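Local coordinates for putative lipoprotein (Clostridium difficile, PDB 4EXR) that is of unknown function but carries two PepSY-type (peptidase propeptide and YPEB) sequence regions and binds a sodium ion in the crystal, at residues Lys31-Tyr34 and Thr35-Ile38. Sequence-based numbering, arbitrary orientation.
Sequences KVPY and TDAI
Pro33 is the N-cap residue of helix 34-44, and its carbonyl faces the amides of the first turn. Pro33 O accepts two weak hydrogen bonds, from Asp36 N at 3.0 Å (N-H...O only 128°) and from Ala37 N at 3.4 Å. The next bond is regular: Ile38 N donates a nearly straight hydrogen bond to Tyr34 O, 3.0 Å with an N-H...O angle of 170°. The Tyr34 ring folds back over its own successor because CG lies between the backbone N and the carbonyl carbon (chi1 85°). Thr35 CG2 lies over one face of this ring, 3.8 Å from its centroid, in a CH-pi contact offset toward the rim. Ile38 runs alongside Tyr34 and brings CD1 obliquely to the ring, 3.6 Å from Tyr34 CE2. The Asp36 side chain lies at a slant to Pro33, its OD2 3.3 Å from Pro33 CD. Asp36 CB meets Val32 CG1 at 3.7 Å. Tyr34 and Ile38 also pack on Leu53 of strand 49-58, which joins the helix start to the sheet. The carboxylate of Asp36 has a weak, long ion pair with Lys84. Its negative charge near the helix N-terminus probably suits the helix dipole, while apolar and CH-pi packing holds the tyrosine ring.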
loop_
_atom_site.group_PDB
_atom_site.type_symbol
_atom_site.label_atom_id
_atom_site.label_comp_id
_atom_site.label_asym_id
_atom_site.label_seq_id
_atom_site.Cartn_x
_atom_site.Cartn_y
_atom_site.Cartn_z
ATOM N N LYS A 31 -0.061 9.616 23.358
ATOM C CA LYS A 31 0.013 8.500 24.289
ATOM C C LYS A 31 1.064 7.473 23.883
ATOM O O LYS A 31 1.623 6.782 24.734
ATOM C CB LYS A 31 -1.353 7.838 24.431
ATOM C CG LYS A 31 -2.409 8.797 24.989
ATOM C CD LYS A 31 -3.648 8.042 25.388
ATOM C CE LYS A 31 -4.740 9.001 25.828
ATOM N NZ LYS A 31 -4.393 9.795 27.039
ATOM N N VAL A 32 1.328 7.387 22.582
ATOM C CA VAL A 32 2.336 6.473 22.044
ATOM C C VAL A 32 3.571 7.288 21.702
ATOM O O VAL A 32 3.528 8.152 20.826
ATOM C CB VAL A 32 1.828 5.755 20.778
ATOM C CG1 VAL A 32 2.881 4.771 20.231
ATOM C CG2 VAL A 32 0.515 5.039 21.066
ATOM N N PRO A 33 4.673 7.048 22.417
ATOM C CA PRO A 33 5.893 7.797 22.096
ATOM C C PRO A 33 6.513 7.285 20.785
ATOM O O PRO A 33 6.238 6.156 20.362
ATOM C CB PRO A 33 6.797 7.520 23.294
ATOM C CG PRO A 33 6.361 6.197 23.789
ATOM C CD PRO A 33 4.873 6.098 23.522
ATOM N N TYR A 34 7.327 8.109 20.133
ATOM C CA TYR A 34 7.861 7.719 18.828
ATOM C C TYR A 34 8.686 6.439 18.911
ATOM O O TYR A 34 8.746 5.670 17.956
ATOM C CB TYR A 34 8.654 8.861 18.190
ATOM C CG TYR A 34 10.092 8.932 18.644
ATOM C CD1 TYR A 34 10.435 9.524 19.853
ATOM C CD2 TYR A 34 11.109 8.388 17.863
ATOM C CE1 TYR A 34 11.757 9.582 20.270
ATOM C CE2 TYR A 34 12.424 8.434 18.268
ATOM C CZ TYR A 34 12.745 9.027 19.466
ATOM O OH TYR A 34 14.061 9.065 19.853
ATOM N N THR A 35 9.290 6.196 20.071
ATOM C CA THR A 35 10.093 4.990 20.279
ATOM C C THR A 35 9.258 3.714 20.259
ATOM O O THR A 35 9.737 2.662 19.836
ATOM C CB THR A 35 10.904 5.063 21.594
ATOM O OG1 THR A 35 10.041 5.436 22.674
ATOM C CG2 THR A 35 12.008 6.103 21.477
ATOM N N ASP A 36 8.015 3.795 20.736
ATOM C CA ASP A 36 7.090 2.663 20.645
ATOM C C ASP A 36 6.708 2.350 19.201
ATOM O O ASP A 36 6.576 1.184 18.835
ATOM C CB ASP A 36 5.815 2.914 21.466
ATOM C CG ASP A 36 5.983 2.562 22.935
ATOM O OD1 ASP A 36 7.062 2.057 23.316
ATOM O OD2 ASP A 36 5.023 2.785 23.710
ATOM N N ALA A 37 6.531 3.387 18.383
ATOM C CA ALA A 37 6.247 3.186 16.959
ATOM C C ALA A 37 7.437 2.490 16.273
ATOM O O ALA A 37 7.265 1.554 15.493
ATOM C CB ALA A 37 5.965 4.523 16.287
ATOM N N ILE A 38 8.638 2.970 16.563
ATOM C CA ILE A 38 9.865 2.319 16.091
ATOM C C ILE A 38 9.912 0.847 16.513
ATOM O O ILE A 38 10.212 -0.030 15.697
ATOM C CB ILE A 38 11.116 3.051 16.619
ATOM C CG1 ILE A 38 11.244 4.432 15.958
ATOM C CG2 ILE A 38 12.402 2.189 16.403
ATOM C CD1 ILE A 38 12.358 5.299 16.549
#